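Local coordinates for protein peptidase M42 (Thaumarchaeota archaeon SCGC AB-539-E09, PDB 5DS0) that is an M42-family (TET) aminopeptidase that probably removes residues from the N-termini of peptides at a site holding two cobalt ions, at residues 192-197 against 335-340; 4-9 against 184-189. All coordinates share one frame; numbering follows the deposited sequence.

Interaction 1: 192-197 against 335-340; sequences IRRMKD and DTENAI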
ATOM      1  N   ILE C 192      18.276 -55.663  -7.334  1.00 45.51           N
ATOM      2  CA  ILE C 192      19.308 -56.574  -6.875  1.00 46.30           C
ATOM      3  C   ILE C 192      18.719 -57.943  -6.566  1.00 48.26           C
ATOM      4  O   ILE C 192      19.309 -58.964  -6.917  1.00 50.53           O
ATOM      5  CB  ILE C 192      20.050 -56.001  -5.652  1.00 45.97           C
ATOM      6  CG1 ILE C 192      20.960 -54.858  -6.103  1.00 45.73           C
ATOM      7  CG2 ILE C 192      20.893 -57.064  -4.972  1.00 46.56           C
ATOM      8  CD1 ILE C 192      21.397 -53.942  -4.983  1.00 45.83           C
ATOM      9  N   ARG C 193      17.558 -57.973  -5.924  1.00 48.92           N
ATOM     10  CA  ARG C 193      16.930 -59.247  -5.589  1.00 49.65           C
ATOM     11  C   ARG C 193      16.662 -60.048  -6.832  1.00 49.67           C
ATOM     12  O   ARG C 193      17.022 -61.217  -6.907  1.00 51.77           O
ATOM     13  CB  ARG C 193      15.619 -59.045  -4.840  1.00 50.41           C
ATOM     14  CG  ARG C 193      14.928 -60.358  -4.495  1.00 51.08           C
ATOM     15  CD  ARG C 193      13.623 -60.158  -3.752  1.00 52.78           C
ATOM     16  NE  ARG C 193      12.565 -59.581  -4.577  1.00 56.82           N
ATOM     17  CZ  ARG C 193      11.842 -60.223  -5.493  1.00 59.80           C
ATOM     18  NH1 ARG C 193      12.041 -61.506  -5.752  1.00 60.37           N
ATOM     19  NH2 ARG C 193      10.922 -59.539  -6.174  1.00 61.27           N
ATOM     20  N   ARG C 194      16.036 -59.414  -7.809  1.00 49.96           N
ATOM     21  CA  ARG C 194      15.663 -60.093  -9.040  1.00 51.96           C
ATOM     22  C   ARG C 194      16.837 -60.593  -9.851  1.00 53.08           C
ATOM     23  O   ARG C 194      16.757 -61.636 -10.492  1.00 54.32           O
ATOM     24  CB  ARG C 194      14.785 -59.198  -9.909  1.00 52.96           C
ATOM     25  CG  ARG C 194      13.312 -59.466  -9.549  1.00 54.90           C
ATOM     26  CD  ARG C 194      12.309 -58.251  -9.547  1.00 54.68           C
ATOM     27  NE  ARG C 194      11.989 -57.859 -10.912  1.00 55.21           N
ATOM     28  CZ  ARG C 194      10.950 -57.125 -11.324  1.00 55.45           C
ATOM     29  NH1 ARG C 194      10.893 -56.899 -12.610  1.00 56.14           N
ATOM     30  NH2 ARG C 194       9.982 -56.610 -10.531  1.00 56.30           N
HETATM   31  N   MSE C 195      17.930 -59.848  -9.819  1.00 54.56           N
HETATM   32  CA  MSE C 195      19.132 -60.243 -10.542  1.00 57.41           C
HETATM   33  C   MSE C 195      19.708 -61.508  -9.969  1.00 57.41           C
HETATM   34  O   MSE C 195      20.164 -62.375 -10.719  1.00 57.72           O
HETATM   35  CB  MSE C 195      20.130 -59.091 -10.521  1.00 58.87           C
HETATM   36  CG  MSE C 195      19.606 -58.036 -11.479  1.00 62.19           C
HETATM   37 SE   MSE C 195      20.947 -56.657 -11.867  0.80 69.66          SE
HETATM   38  CE  MSE C 195      21.365 -57.199 -13.723  1.00 72.40           C
ATOM     39  N   LYS C 196      19.701 -61.630  -8.646  1.00 56.50           N
ATOM     40  CA  LYS C 196      20.142 -62.854  -8.018  1.00 57.35           C
ATOM     41  C   LYS C 196      19.151 -63.987  -8.272  1.00 57.67           C
ATOM     42  O   LYS C 196      19.551 -65.043  -8.747  1.00 59.29           O
ATOM     43  CB  LYS C 196      20.378 -62.665  -6.531  1.00 58.33           C
ATOM     44  CG  LYS C 196      20.895 -63.935  -5.881  1.00 61.65           C
ATOM     45  CD  LYS C 196      21.901 -63.660  -4.780  1.00 64.38           C
ATOM     46  CE  LYS C 196      22.598 -64.941  -4.341  1.00 64.72           C
ATOM     47  NZ  LYS C 196      23.530 -64.661  -3.217  1.00 65.80           N
ATOM     48  N   ASP C 197      17.867 -63.756  -8.002  1.00 57.13           N
ATOM     49  CA  ASP C 197      16.828 -64.786  -8.188  1.00 58.43           C
ATOM     50  C   ASP C 197      16.768 -65.402  -9.580  1.00 58.95           C
ATOM     51  O   ASP C 197      16.557 -66.603  -9.711  1.00 62.67           O
ATOM     52  CB  ASP C 197      15.428 -64.247  -7.849  1.00 59.21           C
ATOM     53  CG  ASP C 197      15.022 -64.518  -6.410  1.00 61.23           C
ATOM     54  OD1 ASP C 197      15.553 -65.470  -5.788  1.00 66.47           O
ATOM     55  OD2 ASP C 197      14.163 -63.788  -5.884  1.00 59.87           O
ATOM     56  N   ASP C 335       4.517 -47.727 -12.986  1.00 37.93           N
ATOM     57  CA  ASP C 335       5.725 -46.917 -13.176  1.00 38.41           C
ATOM     58  C   ASP C 335       6.902 -47.514 -12.399  1.00 37.32           C
ATOM     59  O   ASP C 335       8.021 -47.607 -12.908  1.00 36.85           O
ATOM     60  CB  ASP C 335       5.525 -45.484 -12.671  1.00 40.21           C
ATOM     61  CG  ASP C 335       4.619 -44.628 -13.568  1.00 43.13           C
ATOM     62  OD1 ASP C 335       4.355 -45.012 -14.735  1.00 47.05           O
ATOM     63  OD2 ASP C 335       4.170 -43.541 -13.079  1.00 44.16           O
ATOM     64  N   THR C 336       6.633 -47.909 -11.156  1.00 36.75           N
ATOM     65  CA  THR C 336       7.627 -48.512 -10.275  1.00 35.95           C
ATOM     66  C   THR C 336       8.202 -49.784 -10.898  1.00 36.80           C
ATOM     67  O   THR C 336       9.415 -49.973 -10.959  1.00 36.03           O
ATOM     68  CB  THR C 336       6.992 -48.859  -8.912  1.00 35.78           C
ATOM     69  OG1 THR C 336       6.413 -47.681  -8.373  1.00 35.06           O
ATOM     70  CG2 THR C 336       8.010 -49.400  -7.929  1.00 35.10           C
ATOM     71  N   GLU C 337       7.318 -50.660 -11.356  1.00 38.15           N
ATOM     72  CA  GLU C 337       7.740 -51.883 -11.999  1.00 39.77           C
ATOM     73  C   GLU C 337       8.670 -51.586 -13.174  1.00 38.56           C
ATOM     74  O   GLU C 337       9.705 -52.235 -13.345  1.00 38.15           O
ATOM     75  CB  GLU C 337       6.508 -52.676 -12.450  1.00 42.69           C
ATOM     76  CG  GLU C 337       6.809 -53.959 -13.211  1.00 46.17           C
ATOM     77  CD  GLU C 337       7.721 -54.918 -12.453  1.00 48.72           C
ATOM     78  OE1 GLU C 337       7.790 -54.822 -11.193  1.00 50.14           O
ATOM     79  OE2 GLU C 337       8.344 -55.794 -13.108  1.00 49.96           O
ATOM     80  N   ASN C 338       8.279 -50.626 -14.000  1.00 37.97           N
ATOM     81  CA  ASN C 338       9.074 -50.256 -15.158  1.00 37.83           C
ATOM     82  C   ASN C 338      10.414 -49.659 -14.781  1.00 37.21           C
ATOM     83  O   ASN C 338      11.388 -49.821 -15.515  1.00 37.58           O
ATOM     84  CB  ASN C 338       8.306 -49.289 -16.059  1.00 37.65           C
ATOM     85  CG  ASN C 338       7.380 -50.000 -17.018  1.00 38.73           C
ATOM     86  OD1 ASN C 338       7.651 -51.120 -17.450  1.00 39.69           O
ATOM     87  ND2 ASN C 338       6.303 -49.337 -17.391  1.00 39.38           N
ATOM     88  N   ALA C 339      10.467 -48.944 -13.669  1.00 36.30           N
ATOM     89  CA  ALA C 339      11.743 -48.421 -13.197  1.00 35.85           C
ATOM     90  C   ALA C 339      12.663 -49.560 -12.817  1.00 36.15           C
ATOM     91  O   ALA C 339      13.855 -49.526 -13.100  1.00 35.38           O
ATOM     92  CB  ALA C 339      11.533 -47.499 -12.012  1.00 36.21           C
ATOM     93  N   ILE C 340      12.099 -50.590 -12.192  1.00 37.46           N
ATOM     94  CA  ILE C 340      12.878 -51.772 -11.843  1.00 38.35           C
ATOM     95  C   ILE C 340      13.389 -52.454 -13.115  1.00 40.18           C
ATOM     96  O   ILE C 340      14.577 -52.759 -13.225  1.00 39.81           O
ATOM     97  CB  ILE C 340      12.083 -52.777 -10.996  1.00 38.56           C
ATOM     98  CG1 ILE C 340      11.783 -52.196  -9.623  1.00 37.77           C
ATOM     99  CG2 ILE C 340      12.890 -54.057 -10.850  1.00 39.52           C
ATOM    100  CD1 ILE C 340      10.726 -52.976  -8.877  1.00 38.64           C
TER
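R194 and I340 make the nearest backbone approach between segments 192-197 and 335-340, with 9.2 Å between the two CA atoms, so long side chains must bridge the helices. Both helices, 179-197 and 333-349, belong to the alpha/beta peptidase domain of the M42 family, and the contact joins the C-terminal end of the first to an early turn of the second. Arginine suits this distance, and it ends in a salt bridge with E337. The guanidinium presents its end-on pair of nitrogens: R194 NH1 lies 2.8 Å from E337 OE2, while R194 NH2 gives a straighter bond of 2.9 Å to E337 OE1 (163° at the hydrogen), using that oxygen's syn lone pair. The two flat groups are nearly coplanar, 21° apart, which lets NH1 and NH2 each face one carboxylate oxygen. E337 starts off with CG anti to its backbone N (chi1 177°) and then bends at chi2, which brings its carboxylate nearer the arginine. R341 forms a further, weak and long ion pair with E337 OE2. An alanine in place of R194 would probably leave the E337 carboxylate without its two-point partner and uncover the side of I340 on which the guanidinium lies. The I340 CG2 methyl, an apolar branch, suits the broad face of the flat cation: it sits over the centre, 3.7 Å from R194 CZ.

Interaction 2: 4-9 against 184-189; sequences DKSMEL and GAFVLM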
ATOM      1  N   ASP C   4       3.863 -61.031  -2.622  1.00 70.04           N
ATOM      2  CA  ASP C   4       3.439 -60.725  -1.254  1.00 68.75           C
ATOM      3  C   ASP C   4       4.556 -60.060  -0.485  1.00 63.37           C
ATOM      4  O   ASP C   4       4.361 -58.997   0.092  1.00 64.55           O
ATOM      5  CB  ASP C   4       3.048 -61.997  -0.503  1.00 71.65           C
ATOM      6  CG  ASP C   4       1.691 -62.519  -0.887  1.00 76.49           C
ATOM      7  OD1 ASP C   4       1.029 -61.941  -1.793  1.00 77.62           O
ATOM      8  OD2 ASP C   4       1.280 -63.534  -0.282  1.00 79.85           O
ATOM      9  N   LYS C   5       5.722 -60.697  -0.489  1.00 61.37           N
ATOM     10  CA  LYS C   5       6.903 -60.184   0.207  1.00 60.31           C
ATOM     11  C   LYS C   5       7.346 -58.819  -0.279  1.00 54.84           C
ATOM     12  O   LYS C   5       7.791 -58.016   0.518  1.00 54.59           O
ATOM     13  CB  LYS C   5       8.072 -61.168   0.113  1.00 67.22           C
ATOM     14  CG  LYS C   5       7.936 -62.327   1.071  1.00 74.33           C
ATOM     15  CD  LYS C   5       9.006 -63.379   1.119  1.00 81.14           C
ATOM     16  CE  LYS C   5       8.739 -64.257   2.389  1.00 87.86           C
ATOM     17  NZ  LYS C   5       9.705 -63.851   3.439  1.00 92.99           N
ATOM     18  N   SER C   6       7.200 -58.558  -1.577  1.00 51.17           N
ATOM     19  CA  SER C   6       7.441 -57.229  -2.143  1.00 46.40           C
ATOM     20  C   SER C   6       6.481 -56.174  -1.611  1.00 46.00           C
ATOM     21  O   SER C   6       6.900 -55.100  -1.201  1.00 43.01           O
ATOM     22  CB  SER C   6       7.345 -57.256  -3.664  1.00 45.39           C
ATOM     23  OG  SER C   6       8.591 -57.568  -4.205  1.00 44.81           O
HETATM   24  N   MSE C   7       5.189 -56.470  -1.658  1.00 47.85           N
HETATM   25  CA  MSE C   7       4.192 -55.528  -1.183  1.00 51.56           C
HETATM   26  C   MSE C   7       4.283 -55.359   0.296  1.00 46.63           C
HETATM   27  O   MSE C   7       3.987 -54.277   0.790  1.00 47.87           O
HETATM   28  CB  MSE C   7       2.782 -55.950  -1.601  1.00 62.09           C
HETATM   29  CG  MSE C   7       2.555 -55.663  -3.090  1.00 74.10           C
HETATM   30 SE   MSE C   7       2.746 -53.723  -3.560  1.00 93.79          SE
HETATM   31  CE  MSE C   7       4.110 -54.003  -4.977  1.00 92.90           C
ATOM     32  N   GLU C   8       4.667 -56.411   1.016  1.00 44.49           N
ATOM     33  CA  GLU C   8       4.849 -56.325   2.479  1.00 45.82           C
ATOM     34  C   GLU C   8       6.053 -55.439   2.791  1.00 39.83           C
ATOM     35  O   GLU C   8       6.030 -54.699   3.750  1.00 37.69           O
ATOM     36  CB  GLU C   8       5.006 -57.721   3.126  1.00 52.08           C
ATOM     37  CG  GLU C   8       4.778 -57.862   4.690  1.00 60.73           C
ATOM     38  CD  GLU C   8       4.877 -59.322   5.209  1.00 72.57           C
ATOM     39  OE1 GLU C   8       5.571 -60.161   4.552  1.00 75.34           O
ATOM     40  OE2 GLU C   8       4.263 -59.647   6.296  1.00 83.32           O
ATOM     41  N   LEU C   9       7.080 -55.498   1.950  1.00 41.70           N
ATOM     42  CA  LEU C   9       8.218 -54.614   2.095  1.00 39.03           C
ATOM     43  C   LEU C   9       7.816 -53.171   1.847  1.00 38.96           C
ATOM     44  O   LEU C   9       8.073 -52.307   2.672  1.00 38.45           O
ATOM     45  CB  LEU C   9       9.330 -54.993   1.133  1.00 37.57           C
ATOM     46  CG  LEU C   9      10.517 -54.030   1.096  1.00 36.15           C
ATOM     47  CD1 LEU C   9      11.237 -54.047   2.423  1.00 36.07           C
ATOM     48  CD2 LEU C   9      11.481 -54.366  -0.023  1.00 35.62           C
ATOM     49  N   GLY C 184      12.441 -45.254  -4.206  1.00 33.01           N
ATOM     50  CA  GLY C 184      13.726 -45.409  -4.893  1.00 32.61           C
ATOM     51  C   GLY C 184      14.575 -46.513  -4.278  1.00 32.57           C
ATOM     52  O   GLY C 184      15.197 -47.302  -4.991  1.00 32.94           O
ATOM     53  N   ALA C 185      14.585 -46.583  -2.952  1.00 31.86           N
ATOM     54  CA  ALA C 185      15.263 -47.660  -2.244  1.00 31.49           C
ATOM     55  C   ALA C 185      14.603 -48.988  -2.567  1.00 31.66           C
ATOM     56  O   ALA C 185      15.274 -49.992  -2.758  1.00 31.95           O
ATOM     57  CB  ALA C 185      15.207 -47.416  -0.756  1.00 31.60           C
ATOM     58  N   PHE C 186      13.278 -48.982  -2.650  1.00 31.38           N
ATOM     59  CA  PHE C 186      12.526 -50.173  -3.008  1.00 31.79           C
ATOM     60  C   PHE C 186      12.937 -50.699  -4.372  1.00 32.54           C
ATOM     61  O   PHE C 186      13.128 -51.895  -4.542  1.00 32.96           O
ATOM     62  CB  PHE C 186      11.027 -49.869  -2.999  1.00 31.62           C
ATOM     63  CG  PHE C 186      10.168 -51.015  -3.454  1.00 31.36           C
ATOM     64  CD1 PHE C 186       9.746 -51.977  -2.555  1.00 31.39           C
ATOM     65  CD2 PHE C 186       9.754 -51.099  -4.775  1.00 31.27           C
ATOM     66  CE1 PHE C 186       8.941 -53.017  -2.965  1.00 31.85           C
ATOM     67  CE2 PHE C 186       8.944 -52.130  -5.195  1.00 31.41           C
ATOM     68  CZ  PHE C 186       8.537 -53.092  -4.290  1.00 32.00           C
ATOM     69  N   VAL C 187      13.067 -49.798  -5.340  1.00 33.17           N
ATOM     70  CA  VAL C 187      13.458 -50.176  -6.687  1.00 34.00           C
ATOM     71  C   VAL C 187      14.834 -50.817  -6.722  1.00 34.76           C
ATOM     72  O   VAL C 187      15.008 -51.867  -7.319  1.00 35.29           O
ATOM     73  CB  VAL C 187      13.468 -48.960  -7.614  1.00 34.10           C
ATOM     74  CG1 VAL C 187      14.140 -49.287  -8.943  1.00 34.30           C
ATOM     75  CG2 VAL C 187      12.047 -48.496  -7.871  1.00 33.98           C
ATOM     76  N   LEU C 188      15.822 -50.191  -6.098  1.00 35.55           N
ATOM     77  CA  LEU C 188      17.175 -50.723  -6.174  1.00 37.08           C
ATOM     78  C   LEU C 188      17.296 -52.060  -5.451  1.00 38.10           C
ATOM     79  O   LEU C 188      18.005 -52.956  -5.908  1.00 38.12           O
ATOM     80  CB  LEU C 188      18.207 -49.723  -5.658  1.00 37.47           C
ATOM     81  CG  LEU C 188      18.183 -49.294  -4.191  1.00 37.93           C
ATOM     82  CD1 LEU C 188      19.061 -50.161  -3.297  1.00 38.35           C
ATOM     83  CD2 LEU C 188      18.635 -47.843  -4.093  1.00 38.29           C
HETATM   84  N   MSE C 189      16.591 -52.200  -4.340  1.00 39.36           N
HETATM   85  CA  MSE C 189      16.552 -53.475  -3.625  1.00 41.16           C
HETATM   86  C   MSE C 189      15.901 -54.563  -4.442  1.00 41.39           C
HETATM   87  O   MSE C 189      16.378 -55.690  -4.462  1.00 42.72           O
HETATM   88  CB  MSE C 189      15.798 -53.309  -2.314  1.00 42.06           C
HETATM   89  CG  MSE C 189      16.706 -52.641  -1.300  1.00 42.80           C
HETATM   90 SE   MSE C 189      15.841 -52.660   0.463  0.81 45.35          SE
HETATM   91  CE  MSE C 189      14.444 -51.299   0.188  1.00 44.31           C
TER
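L9 and F186 bring their backbones nearest where segments 4-9 and 184-189 pass each other, with CA atoms 8.0 Å apart; the helix axes run roughly antiparallel, at 152°, and approach to 11.6 Å. This is helix-helix packing within the alpha/beta peptidase domain, laying the N-terminal helix 2-15 against helix 179-197. A phenylalanine suits the wide spacing because its ring reaches well beyond its own helix. A chi1 of 176° swings the F186 ring away from its own backbone N and out toward the N-terminal helix. There its CE1 edge meets the backbone carbonyl of S6, whose O lies near the ring plane at 3.4 Å from CE1. The partly positive C-H rim is a fitting neighbour for a carbonyl oxygen, although the approach is a weak polar contact at most. One turn further along the N-terminal helix, L9 CD2 reaches obliquely to the same ring, 3.9 Å from F186 CD1. The same methyl also faces the next turn of the partner helix, where the selenomethionine methyl M189 CE lies 4.3 Å from L9 CD2. S6 is small enough for its helix turn to stand against the ring, and its OG hydrogen-bonds to E190 rather than to segment 184-189. Y33 and I29 of helix 24-34 also pack on L9. The chemistry is therefore chiefly that of a buried apolar interface, held by dispersion and the burial of apolar surface, while the polar serine hydroxyl is satisfied by a carboxylate just beyond M189.

Interactions 1 and 2 share helix 179-197, which meets helix 2-15 in interaction 2 and helix 333-349 in interaction 1, although F186 and V187 also touch the latter; their centres are about 9 Å apart. They meet directly: T336 CG2 of segment 335-340 lies 4.0 Å from F186 CE2, and I340 CG1 lies 3.8 Å from V187 CG1. E190, between the two segments of the shared helix, adds a polar connection, because its OE1 hydrogen-bonds with S6 OG and pairs with R193 NH2. The same helix carries D180, which coordinates both cobalt ions, near its start. The F186 side chain is about 13 Å from a cobalt ion, so interaction 2 lies away from the metal site.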